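PDB 6H0C: putative diflavin flavoprotein A 3, which probably transfers electrons from NADH to oxygen, reducing it to water, and is represented here by its flavodiiron core, a metallo-beta-lactamase-like part joined to a flavodoxin-like part. Local coordinates for residues I10-T15 / D162-I167; Y42-D47 / R140-T145; Y262-G267 / N291-N296; E299-I304 / L329-A334. All coordinates share one frame; numbering follows the deposited sequence.

Overall arrangement
From the N terminus, the hairpin of strands 4-11 and 14-21 turns within 10-15, and contact 1 closes a long loop when this turn meets the bend at 162-167. Contact 2 is nested inside that loop: the end of strand 37-45, next to 14-21 in the same sheet, meets 140-145. Their centres are 7 Å apart, and together they join strand ends and turns of the two sheets of the metallo-beta-lactamase-like part. The chain then enters the flavodoxin-like part, with contact 3 about 34 Å from both, between centres. Contact 3 ties together the loops after the first two strands there; contact 4, next in series and 14 Å away between centres, pairs two helices beside the same parallel sheet.

Contact 1 (I10-T15 / D162-I167); sequences IAVDTT and DPRTEI
Methyl-to-methyl packing carries most of the meeting between Ala11, Val12 and Thr165. Thr165 CG2 touches Ala11 CB at 3.6 Å and Val12 CG2 at the same distance, while the side chains of Val12 and Thr165 run past each other in opposite directions. The CD1 of Ile167 continues this apolar seam, 3.8 Å from Ala11 CB, and then meets the CD1 of Ile10, whose chain it crosses at about a right angle.

A second kind of contact involves a charged group. Val12 CG2 sits over the centre of one face of the Arg164 guanidinium, 3.7 Å from CZ. Arg164 CG, anti to the backbone N (chi1 175°), touches the same valine methyl, and the bend at chi2 turns CD aside from the extended course.

Polar groups join through water rather than directly. One water donates to Thr14 OG1 (2.9 Å) and to Asp162 OD2 (2.7 Å), and is also hydrogen-bonded to Thr165 OG1. Thr14 OG1 in turn donates to Val12 O at 2.8 Å, approaching from above the carbonyl plane, a bond that spans the turn from Thr14 back to Val12.

Both partners are chain reversals. Residues 11-14 form a type II turn beside a classic beta bulge, and 162-167 contain an Asx turn and a G1 bulge; this is the meeting of hairpin ends from the two sheets of a metallo-beta-lactamase-type sandwich.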
loop_
_atom_site.group_PDB
_atom_site.type_symbol
_atom_site.label_atom_id
_atom_site.label_comp_id
_atom_site.label_asym_id
_atom_site.label_seq_id
_atom_site.Cartn_x
_atom_site.Cartn_y
_atom_site.Cartn_z
ATOM N N ILE A 10 15.221 0.617 -20.329
ATOM C CA ILE A 10 15.171 1.909 -19.645
ATOM C C ILE A 10 16.528 2.366 -19.121
ATOM O O ILE A 10 16.699 3.522 -18.765
ATOM C CB ILE A 10 14.159 1.885 -18.466
ATOM C CG1 ILE A 10 14.552 0.839 -17.424
ATOM C CG2 ILE A 10 12.740 1.631 -18.974
ATOM C CD1 ILE A 10 13.706 0.916 -16.162
ATOM N N ALA A 11 17.487 1.453 -19.077
ATOM C CA ALA A 11 18.842 1.765 -18.633
ATOM C C ALA A 11 19.705 0.545 -18.935
ATOM O O ALA A 11 19.177 -0.472 -19.391
ATOM C CB ALA A 11 18.865 2.120 -17.147
ATOM N N VAL A 12 21.014 0.629 -18.703
ATOM C CA VAL A 12 21.884 -0.500 -19.038
ATOM C C VAL A 12 21.425 -1.755 -18.307
ATOM O O VAL A 12 21.185 -1.733 -17.096
ATOM C CB VAL A 12 23.374 -0.233 -18.709
ATOM C CG1 VAL A 12 23.939 0.809 -19.646
ATOM C CG2 VAL A 12 23.546 0.196 -17.266
ATOM N N ASP A 13 21.281 -2.838 -19.068
ATOM C CA ASP A 13 20.881 -4.137 -18.534
ATOM C C ASP A 13 19.473 -4.134 -17.930
ATOM O O ASP A 13 19.060 -5.114 -17.312
ATOM C CB ASP A 13 21.889 -4.604 -17.477
ATOM C CG ASP A 13 23.317 -4.602 -17.996
ATOM O OD1 ASP A 13 23.556 -5.164 -19.088
ATOM O OD2 ASP A 13 24.191 -4.017 -17.319
ATOM N N THR A 14 18.730 -3.052 -18.126
ATOM C CA THR A 14 17.468 -2.897 -17.417
ATOM C C THR A 14 16.275 -2.673 -18.337
ATOM O O THR A 14 16.281 -1.788 -19.199
ATOM C CB THR A 14 17.533 -1.729 -16.420
ATOM O OG1 THR A 14 18.743 -1.804 -15.650
ATOM C CG2 THR A 14 16.321 -1.766 -15.490
ATOM N N THR A 15 15.237 -3.471 -18.113
ATOM C CA THR A 15 14.024 -3.411 -18.910
ATOM C C THR A 15 12.793 -3.288 -18.018
ATOM O O THR A 15 12.737 -3.907 -16.952
ATOM C CB THR A 15 13.889 -4.665 -19.783
ATOM O OG1 THR A 15 15.118 -4.875 -20.495
ATOM C CG2 THR A 15 12.727 -4.526 -20.766
ATOM N N ASP A 162 19.799 1.002 -7.452
ATOM C CA ASP A 162 20.843 0.475 -8.335
ATOM C C ASP A 162 21.807 1.599 -8.706
ATOM O O ASP A 162 21.476 2.465 -9.516
ATOM C CB ASP A 162 20.236 -0.145 -9.603
ATOM C CG ASP A 162 21.280 -0.817 -10.497
ATOM O OD1 ASP A 162 22.500 -0.647 -10.249
ATOM O OD2 ASP A 162 20.874 -1.507 -11.467
ATOM N N PRO A 163 23.008 1.590 -8.108
ATOM C CA PRO A 163 23.959 2.680 -8.339
ATOM C C PRO A 163 24.479 2.722 -9.778
ATOM O O PRO A 163 24.904 3.780 -10.232
ATOM C CB PRO A 163 25.089 2.373 -7.351
ATOM C CG PRO A 163 24.985 0.902 -7.099
ATOM C CD PRO A 163 23.519 0.602 -7.142
ATOM N N ARG A 164 24.439 1.602 -10.490
ATOM C CA ARG A 164 24.914 1.580 -11.878
ATOM C C ARG A 164 24.046 2.450 -12.795
ATOM O O ARG A 164 24.549 3.130 -13.687
ATOM C CB ARG A 164 24.953 0.140 -12.408
ATOM C CG ARG A 164 25.326 0.021 -13.886
ATOM C CD ARG A 164 26.727 0.589 -14.163
ATOM N NE ARG A 164 27.097 0.506 -15.579
ATOM C CZ ARG A 164 26.900 1.483 -16.460
ATOM N NH1 ARG A 164 26.341 2.624 -16.072
ATOM N NH2 ARG A 164 27.261 1.323 -17.729
ATOM N N THR A 165 22.737 2.424 -12.560
ATOM C CA THR A 165 21.770 3.091 -13.427
ATOM C C THR A 165 21.141 4.316 -12.766
ATOM O O THR A 165 20.393 5.060 -13.412
ATOM C CB THR A 165 20.638 2.127 -13.826
ATOM O OG1 THR A 165 19.989 1.650 -12.635
ATOM C CG2 THR A 165 21.190 0.942 -14.608
ATOM N N GLU A 166 21.439 4.500 -11.478
ATOM C CA GLU A 166 20.882 5.584 -10.678
ATOM C C GLU A 166 19.359 5.511 -10.612
ATOM O O GLU A 166 18.671 6.531 -10.526
ATOM C CB GLU A 166 21.330 6.932 -11.231
ATOM C CG GLU A 166 22.782 7.218 -10.913
ATOM C CD GLU A 166 23.400 8.183 -11.879
ATOM O OE1 GLU A 166 23.060 8.119 -13.083
ATOM O OE2 GLU A 166 24.222 9.001 -11.426
ATOM N N ILE A 167 18.839 4.293 -10.662
ATOM C CA ILE A 167 17.414 4.082 -10.509
ATOM C C ILE A 167 17.112 3.675 -9.078
ATOM O O ILE A 167 17.757 2.785 -8.518
ATOM C CB ILE A 167 16.882 3.002 -11.462
ATOM C CG1 ILE A 167 17.117 3.411 -12.917
ATOM C CG2 ILE A 167 15.402 2.748 -11.196
ATOM C CD1 ILE A 167 16.792 2.298 -13.914
HETATM O O HOH W 1 18.712 -0.699 -12.928
#

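Contact 2 (Y42-D47 / R140-T145); sequences YLISAD and RGHELT
Ile44 lays its CG2 methyl over one face of the His142 ring, 3.9 Å from the centroid and 17° off the ring normal, a CH-pi contact displaced toward the rim near ND1. CG2 is anti to the backbone N, and the other branch carries CD1 to Leu144 CD2 at 4.1 Å, where the two side chains slide past each other in opposite directions. Ala46 CB approaches the same imidazole at CD2. The ring's rotation is fixed from outside: Asp162 OD2 is bonded to ND1 and Asp13 OD2 to NE2, which would favour a doubly protonated ring. His142 is the centre of an inverse gamma turn leading into strand 143-148; the contact joins the end of strand 37-45 to the facing sheet of the metallo-beta-lactamase-like sandwich. Arg140 is bent at chi2 and chi3, and its guanidinium lies across the backbone of Ala46, whose CA lies over the centre of one face, 3.7 Å from CZ. Asp47 OD1 comes to the edge of that group, in a long salt bridge of 3.7 Å to NH1 with the carboxylate and guanidinium planes 81° apart. Arg140 NH2 has its stronger partner in Asp13 OD1. Beside them, a water donates to Asp47 OD2 and accepts from Arg140 N.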
loop_
_atom_site.group_PDB
_atom_site.type_symbol
_atom_site.label_atom_id
_atom_site.label_comp_id
_atom_site.label_asym_id
_atom_site.label_seq_id
_atom_site.Cartn_x
_atom_site.Cartn_y
_atom_site.Cartn_z
ATOM N N TYR A 42 10.285 -5.026 -13.331
ATOM C CA TYR A 42 11.588 -4.629 -13.871
ATOM C C TYR A 42 12.560 -5.800 -13.931
ATOM O O TYR A 42 12.622 -6.633 -13.026
ATOM C CB TYR A 42 12.187 -3.494 -13.037
ATOM C CG TYR A 42 11.281 -2.284 -12.948
ATOM C CD1 TYR A 42 10.331 -2.178 -11.931
ATOM C CD2 TYR A 42 11.354 -1.255 -13.892
ATOM C CE1 TYR A 42 9.490 -1.079 -11.843
ATOM C CE2 TYR A 42 10.508 -0.143 -13.811
ATOM C CZ TYR A 42 9.579 -0.069 -12.783
ATOM O OH TYR A 42 8.745 1.020 -12.683
ATOM N N LEU A 43 13.316 -5.860 -15.017
ATOM C CA LEU A 43 14.308 -6.905 -15.196
ATOM C C LEU A 43 15.707 -6.305 -15.324
ATOM O O LEU A 43 15.973 -5.511 -16.236
ATOM C CB LEU A 43 13.974 -7.739 -16.427
ATOM C CG LEU A 43 14.843 -8.964 -16.662
ATOM C CD1 LEU A 43 14.601 -9.984 -15.570
ATOM C CD2 LEU A 43 14.522 -9.540 -18.020
ATOM N N ILE A 44 16.579 -6.647 -14.380
ATOM C CA ILE A 44 17.995 -6.359 -14.523
ATOM C C ILE A 44 18.702 -7.645 -14.904
ATOM O O ILE A 44 18.685 -8.628 -14.162
ATOM C CB ILE A 44 18.634 -5.799 -13.246
ATOM C CG1 ILE A 44 17.900 -4.552 -12.761
ATOM C CG2 ILE A 44 20.102 -5.459 -13.498
ATOM C CD1 ILE A 44 18.452 -4.003 -11.455
ATOM N N SER A 45 19.319 -7.640 -16.073
ATOM C CA SER A 45 19.973 -8.833 -16.557
ATOM C C SER A 45 21.464 -8.586 -16.731
ATOM O O SER A 45 21.903 -8.096 -17.764
ATOM C CB SER A 45 19.342 -9.275 -17.869
ATOM O OG SER A 45 19.842 -10.542 -18.246
ATOM N N ALA A 46 22.238 -8.910 -15.705
ATOM C CA ALA A 46 23.682 -8.721 -15.762
ATOM C C ALA A 46 24.342 -10.069 -15.595
ATOM O O ALA A 46 23.884 -11.044 -16.190
ATOM C CB ALA A 46 24.143 -7.760 -14.695
ATOM N N ASP A 47 25.400 -10.136 -14.786
ATOM C CA ASP A 47 25.994 -11.427 -14.431
ATOM C C ASP A 47 24.949 -12.308 -13.762
ATOM O O ASP A 47 24.911 -13.524 -13.968
ATOM C CB ASP A 47 27.198 -11.254 -13.511
ATOM C CG ASP A 47 28.336 -10.514 -14.177
ATOM O OD1 ASP A 47 28.362 -10.440 -15.427
ATOM O OD2 ASP A 47 29.204 -10.007 -13.440
ATOM N N ARG A 140 28.533 -6.303 -12.932
ATOM C CA ARG A 140 28.521 -5.200 -13.888
ATOM C C ARG A 140 28.122 -3.861 -13.254
ATOM O O ARG A 140 27.575 -2.980 -13.927
ATOM C CB ARG A 140 27.587 -5.535 -15.060
ATOM C CG ARG A 140 28.307 -6.188 -16.233
ATOM C CD ARG A 140 27.640 -7.466 -16.718
ATOM N NE ARG A 140 26.567 -7.201 -17.666
ATOM C CZ ARG A 140 26.065 -8.108 -18.496
ATOM N NH1 ARG A 140 26.546 -9.343 -18.510
ATOM N NH2 ARG A 140 25.078 -7.777 -19.314
ATOM N N GLY A 141 28.412 -3.709 -11.962
ATOM C CA GLY A 141 28.172 -2.456 -11.267
ATOM C C GLY A 141 26.793 -2.336 -10.632
ATOM O O GLY A 141 26.519 -1.362 -9.925
ATOM N N HIS A 142 25.922 -3.313 -10.893
ATOM C CA HIS A 142 24.589 -3.331 -10.296
ATOM C C HIS A 142 24.658 -3.918 -8.890
ATOM O O HIS A 142 24.139 -5.015 -8.638
ATOM C CB HIS A 142 23.601 -4.144 -11.151
ATOM C CG HIS A 142 23.479 -3.668 -12.571
ATOM N ND1 HIS A 142 22.573 -2.705 -12.963
ATOM C CD2 HIS A 142 24.149 -4.033 -13.694
ATOM C CE1 HIS A 142 22.690 -2.495 -14.263
ATOM N NE2 HIS A 142 23.639 -3.288 -14.729
ATOM N N GLU A 143 25.318 -3.214 -7.975
ATOM C CA GLU A 143 25.301 -3.663 -6.593
ATOM C C GLU A 143 24.171 -2.956 -5.878
ATOM O O GLU A 143 24.304 -1.813 -5.439
ATOM C CB GLU A 143 26.624 -3.425 -5.871
ATOM C CG GLU A 143 26.647 -4.178 -4.542
ATOM C CD GLU A 143 27.963 -4.076 -3.807
ATOM O OE1 GLU A 143 28.878 -3.390 -4.315
ATOM O OE2 GLU A 143 28.080 -4.684 -2.716
ATOM N N LEU A 144 23.049 -3.659 -5.789
ATOM C CA LEU A 144 21.830 -3.120 -5.225
ATOM C C LEU A 144 21.966 -2.874 -3.727
ATOM O O LEU A 144 22.589 -3.661 -3.012
ATOM C CB LEU A 144 20.666 -4.075 -5.492
ATOM C CG LEU A 144 20.515 -4.554 -6.938
ATOM C CD1 LEU A 144 19.326 -5.517 -7.052
ATOM C CD2 LEU A 144 20.376 -3.376 -7.905
ATOM N N THR A 145 21.384 -1.770 -3.262
ATOM C CA THR A 145 21.233 -1.511 -1.834
ATOM C C THR A 145 19.742 -1.476 -1.486
ATOM O O THR A 145 18.939 -0.896 -2.220
ATOM C CB THR A 145 21.907 -0.188 -1.421
ATOM O OG1 THR A 145 23.321 -0.310 -1.601
ATOM C CG2 THR A 145 21.631 0.124 0.041
HETATM O O HOH W 2 30.829 -7.498 -13.134
#

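Contact 3 (Y262-G267 / N291-N296); sequences YASAYG and NAETSN
Asn291 and Tyr262 form a parallel beta bridge, and the side chain of Asn291 then reaches across the loop that follows Tyr262. Its CB lies loosely beside the tyrosine ring, 4.5 Å from CE1. CG is anti to the backbone N (chi1 -180°) and comes within 4.1 Å of Ser264 CA. There the amide divides. OD1 packs on Ser264 CA at 3.5 Å, and within its own loop it accepts a weak bond from Glu293 N. ND2 ends against Ala265 CB at 3.6 Å and donates to the carbonyl of Pro152, a bond that links this loop to the metallo-beta-lactamase-like part. ND2 also gives a hydrogen bond to a water, which accepts from Ala265 N as well and donates to Glu293 OE1. The same OE1 lies 3.4 Å from Ser264 CB, where the carboxylate end of Glu293 packs against the serine.

The backbones are also joined directly. Ala292 N donates to Tyr262 O at 2.9 Å in a nearly straight bond (174°), and Glu293 N adds a weak one to Ala263 O.

Both loops leave the C-terminal ends of neighbouring strands, 257-262 and 286-291, and run into helices. Such strand-to-helix loops line one end of the parallel sheet in a flavodoxin-like fold, where flavodoxins use the first of them to hold the FMN phosphate.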
loop_
_atom_site.group_PDB
_atom_site.type_symbol
_atom_site.label_atom_id
_atom_site.label_comp_id
_atom_site.label_asym_id
_atom_site.label_seq_id
_atom_site.Cartn_x
_atom_site.Cartn_y
_atom_site.Cartn_z
ATOM N N TYR A 262 -7.501 -0.604 11.580
ATOM C CA TYR A 262 -8.168 -1.688 10.857
ATOM C C TYR A 262 -7.399 -3.006 10.966
ATOM O O TYR A 262 -6.213 -3.019 11.288
ATOM C CB TYR A 262 -8.398 -1.308 9.391
ATOM C CG TYR A 262 -7.180 -0.851 8.622
ATOM C CD1 TYR A 262 -6.342 -1.764 8.011
ATOM C CD2 TYR A 262 -6.890 0.503 8.477
ATOM C CE1 TYR A 262 -5.232 -1.343 7.294
ATOM C CE2 TYR A 262 -5.792 0.929 7.758
ATOM C CZ TYR A 262 -4.965 0.002 7.164
ATOM O OH TYR A 262 -3.861 0.414 6.441
ATOM N N ALA A 263 -8.087 -4.114 10.709
ATOM C CA ALA A 263 -7.579 -5.430 11.089
ATOM C C ALA A 263 -6.322 -5.862 10.329
ATOM O O ALA A 263 -5.387 -6.392 10.933
ATOM C CB ALA A 263 -8.669 -6.466 10.911
ATOM N N SER A 264 -6.301 -5.653 9.014
ATOM C CA SER A 264 -5.138 -6.026 8.208
ATOM C C SER A 264 -5.077 -5.252 6.890
ATOM O O SER A 264 -6.032 -4.557 6.514
ATOM C CB SER A 264 -5.145 -7.527 7.928
ATOM O OG SER A 264 -6.156 -7.835 6.990
ATOM N N ALA A 265 -3.954 -5.396 6.187
ATOM C CA ALA A 265 -3.624 -4.540 5.044
ATOM C C ALA A 265 -4.450 -4.823 3.799
ATOM O O ALA A 265 -4.683 -3.934 2.989
ATOM C CB ALA A 265 -2.138 -4.677 4.704
ATOM N N TYR A 266 -4.868 -6.066 3.637
ATOM C CA TYR A 266 -5.477 -6.490 2.391
ATOM C C TYR A 266 -6.787 -7.213 2.711
ATOM O O TYR A 266 -6.856 -7.973 3.670
ATOM C CB TYR A 266 -4.490 -7.378 1.600
ATOM C CG TYR A 266 -4.966 -7.795 0.221
ATOM C CD1 TYR A 266 -4.919 -6.910 -0.856
ATOM C CD2 TYR A 266 -5.464 -9.078 -0.005
ATOM C CE1 TYR A 266 -5.362 -7.295 -2.115
ATOM C CE2 TYR A 266 -5.905 -9.469 -1.251
ATOM C CZ TYR A 266 -5.852 -8.579 -2.303
ATOM O OH TYR A 266 -6.295 -8.979 -3.545
ATOM N N GLY A 267 -7.835 -6.946 1.938
ATOM C CA GLY A 267 -9.140 -7.538 2.200
ATOM C C GLY A 267 -10.260 -6.518 2.120
ATOM O O GLY A 267 -10.011 -5.313 2.012
ATOM N N ASN A 291 -2.472 -0.574 11.222
ATOM C CA ASN A 291 -2.698 -1.968 10.864
ATOM C C ASN A 291 -2.564 -2.793 12.142
ATOM O O ASN A 291 -1.459 -2.983 12.652
ATOM C CB ASN A 291 -1.697 -2.408 9.783
ATOM C CG ASN A 291 -1.873 -3.858 9.350
ATOM O OD1 ASN A 291 -2.444 -4.674 10.067
ATOM N ND2 ASN A 291 -1.351 -4.187 8.172
ATOM N N ALA A 292 -3.695 -3.252 12.673
ATOM C CA ALA A 292 -3.709 -3.961 13.950
ATOM C C ALA A 292 -2.821 -5.201 13.903
ATOM O O ALA A 292 -2.182 -5.573 14.888
ATOM C CB ALA A 292 -5.137 -4.341 14.324
ATOM N N GLU A 293 -2.775 -5.827 12.736
ATOM C CA GLU A 293 -2.024 -7.061 12.551
ATOM C C GLU A 293 -0.519 -6.865 12.727
ATOM O O GLU A 293 0.167 -7.737 13.245
ATOM C CB GLU A 293 -2.313 -7.615 11.161
ATOM C CG GLU A 293 -2.109 -9.083 11.011
ATOM C CD GLU A 293 -2.647 -9.577 9.694
ATOM O OE1 GLU A 293 -2.199 -9.071 8.647
ATOM O OE2 GLU A 293 -3.532 -10.454 9.702
ATOM N N THR A 294 -0.005 -5.719 12.292
ATOM C CA THR A 294 1.437 -5.531 12.232
ATOM C C THR A 294 1.919 -4.432 13.168
ATOM O O THR A 294 3.113 -4.293 13.404
ATOM C CB THR A 294 1.896 -5.202 10.800
ATOM O OG1 THR A 294 1.317 -3.959 10.397
ATOM C CG2 THR A 294 1.468 -6.301 9.831
ATOM N N SER A 295 0.987 -3.659 13.707
ATOM C CA SER A 295 1.330 -2.572 14.609
ATOM C C SER A 295 1.728 -3.100 15.985
ATOM O O SER A 295 1.319 -4.192 16.386
ATOM C CB SER A 295 0.152 -1.609 14.734
ATOM O OG SER A 295 0.519 -0.451 15.455
ATOM N N ASN A 296 2.534 -2.326 16.704
ATOM C CA ASN A 296 2.850 -2.648 18.093
ATOM C C ASN A 296 2.037 -1.784 19.051
ATOM O O ASN A 296 1.363 -0.840 18.631
ATOM C CB ASN A 296 4.343 -2.468 18.368
ATOM C CG ASN A 296 4.816 -1.053 18.093
ATOM O OD1 ASN A 296 4.574 -0.137 18.879
ATOM N ND2 ASN A 296 5.488 -0.865 16.964
HETATM O O HOH W 3 -1.661 -6.776 7.211
#

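Contact 4 (E299-I304 / L329-A334); sequences EIKEAI and LGITLA
No flat group takes part where Ile300, Lys301 and Ile304 meet Ile331 and Thr332: the contact is made by branched and straight aliphatic carbons, with no ring or amide face between them. The nearby rings come from the sheet, Phe310 touching both Ile304 and Thr332, and Phe312 touching Thr332. This is the packing of neighbouring helices on one side of the parallel sheet in a flavodoxin-like fold, helix 297-306 following strand 286-291 and helix 323-335 following strand 309-313.

The two segments run in broadly the same direction. Their axes approach to 9.6 Å and cross at -39°.

At the centre of the contact is the CG2 methyl of Ile331. Ile331 points its CB toward the other helix, and CG2, anti to the backbone N, touches Ile300 CG2 at 3.8 Å and Lys301 CG at 3.8 Å. Ile331 crosses both of these side chains at about a right angle. Lys301 touches through CG, and its extended chain carries NZ on to a salt bridge with Glu298. One turn after Ile300, closer to the sheet, Ile304 crosses Thr332, the residue next to Ile331, in a similar way, with CD1 set 4.1 Å from Thr332 CG2. On the far side of helix 323-335, Leu329 and Leu333 turn instead to helix 353-364. The hydroxyl of Thr332 is bonded back to the carbonyl of Ala328 in its own helix, and across the contact Thr332 OG1 packs 4.2 Å from Ile304 CG1.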
loop_
_atom_site.group_PDB
_atom_site.type_symbol
_atom_site.label_atom_id
_atom_site.label_comp_id
_atom_site.label_asym_id
_atom_site.label_seq_id
_atom_site.Cartn_x
_atom_site.Cartn_y
_atom_site.Cartn_z
ATOM N N GLU A 299 2.768 2.090 19.206
ATOM C CA GLU A 299 2.175 2.784 18.064
ATOM C C GLU A 299 0.724 3.147 18.344
ATOM O O GLU A 299 0.280 4.261 18.060
ATOM C CB GLU A 299 2.217 1.929 16.800
ATOM C CG GLU A 299 3.534 1.852 16.085
ATOM C CD GLU A 299 3.401 1.045 14.812
ATOM O OE1 GLU A 299 2.512 1.383 13.995
ATOM O OE2 GLU A 299 4.157 0.062 14.641
ATOM N N ILE A 300 -0.018 2.185 18.881
ATOM C CA ILE A 300 -1.442 2.390 19.094
ATOM C C ILE A 300 -1.645 3.405 20.207
ATOM O O ILE A 300 -2.483 4.295 20.086
ATOM C CB ILE A 300 -2.168 1.074 19.417
ATOM C CG1 ILE A 300 -2.109 0.145 18.199
ATOM C CG2 ILE A 300 -3.611 1.349 19.783
ATOM C CD1 ILE A 300 -2.535 -1.261 18.486
ATOM N N LYS A 301 -0.862 3.288 21.277
ATOM C CA LYS A 301 -0.936 4.263 22.357
ATOM C C LYS A 301 -0.676 5.671 21.834
ATOM O O LYS A 301 -1.433 6.588 22.138
ATOM C CB LYS A 301 0.061 3.938 23.464
ATOM C CG LYS A 301 -0.291 2.726 24.298
ATOM C CD LYS A 301 0.816 2.438 25.307
ATOM C CE LYS A 301 0.578 1.133 26.044
ATOM N NZ LYS A 301 1.737 0.818 26.936
ATOM N N GLU A 302 0.391 5.845 21.054
ATOM C CA GLU A 302 0.765 7.177 20.563
ATOM C C GLU A 302 -0.309 7.756 19.649
ATOM O O GLU A 302 -0.613 8.945 19.706
ATOM C CB GLU A 302 2.104 7.137 19.818
ATOM C CG GLU A 302 3.289 6.672 20.659
ATOM C CD GLU A 302 3.511 7.508 21.918
ATOM O OE1 GLU A 302 4.578 8.155 22.017
ATOM O OE2 GLU A 302 2.635 7.505 22.813
ATOM N N ALA A 303 -0.872 6.913 18.793
ATOM C CA ALA A 303 -1.921 7.363 17.898
ATOM C C ALA A 303 -3.120 7.846 18.712
ATOM O O ALA A 303 -3.615 8.951 18.496
ATOM C CB ALA A 303 -2.323 6.255 16.939
ATOM N N ILE A 304 -3.571 7.024 19.661
ATOM C CA ILE A 304 -4.722 7.364 20.494
ATOM C C ILE A 304 -4.424 8.592 21.369
ATOM O O ILE A 304 -5.306 9.417 21.642
ATOM C CB ILE A 304 -5.142 6.178 21.386
ATOM C CG1 ILE A 304 -5.716 5.035 20.538
ATOM C CG2 ILE A 304 -6.168 6.627 22.422
ATOM C CD1 ILE A 304 -6.915 5.440 19.694
ATOM N N LEU A 329 -8.307 -3.173 20.858
ATOM C CA LEU A 329 -9.472 -2.683 21.593
ATOM C C LEU A 329 -9.122 -2.421 23.063
ATOM O O LEU A 329 -9.511 -1.395 23.628
ATOM C CB LEU A 329 -10.631 -3.682 21.489
ATOM C CG LEU A 329 -11.809 -3.500 22.451
ATOM C CD1 LEU A 329 -12.603 -2.264 22.091
ATOM C CD2 LEU A 329 -12.707 -4.735 22.461
ATOM N N GLY A 330 -8.385 -3.347 23.675
ATOM C CA GLY A 330 -7.966 -3.194 25.058
ATOM C C GLY A 330 -7.080 -1.981 25.265
ATOM O O GLY A 330 -7.253 -1.211 26.218
ATOM N N ILE A 331 -6.115 -1.809 24.369
ATOM C CA ILE A 331 -5.200 -0.678 24.459
ATOM C C ILE A 331 -5.964 0.619 24.252
ATOM O O ILE A 331 -5.712 1.611 24.934
ATOM C CB ILE A 331 -4.050 -0.798 23.430
ATOM C CG1 ILE A 331 -3.221 -2.059 23.716
ATOM C CG2 ILE A 331 -3.173 0.451 23.451
ATOM C CD1 ILE A 331 -2.233 -2.414 22.617
ATOM N N THR A 332 -6.914 0.608 23.323
ATOM C CA THR A 332 -7.699 1.803 23.050
ATOM C C THR A 332 -8.566 2.167 24.257
ATOM O O THR A 332 -8.585 3.320 24.689
ATOM C CB THR A 332 -8.575 1.618 21.799
ATOM O OG1 THR A 332 -7.729 1.403 20.660
ATOM C CG2 THR A 332 -9.435 2.859 21.553
ATOM N N LEU A 333 -9.264 1.184 24.821
ATOM C CA LEU A 333 -10.103 1.447 25.992
ATOM C C LEU A 333 -9.265 1.898 27.186
ATOM O O LEU A 333 -9.688 2.766 27.956
ATOM C CB LEU A 333 -10.926 0.210 26.371
ATOM C CG LEU A 333 -12.068 -0.161 25.424
ATOM C CD1 LEU A 333 -12.704 -1.467 25.850
ATOM C CD2 LEU A 333 -13.099 0.942 25.403
ATOM N N ALA A 334 -8.080 1.313 27.341
ATOM C CA ALA A 334 -7.212 1.664 28.465
ATOM C C ALA A 334 -6.644 3.070 28.331
ATOM O O ALA A 334 -6.198 3.649 29.311
ATOM C CB ALA A 334 -6.078 0.656 28.600
#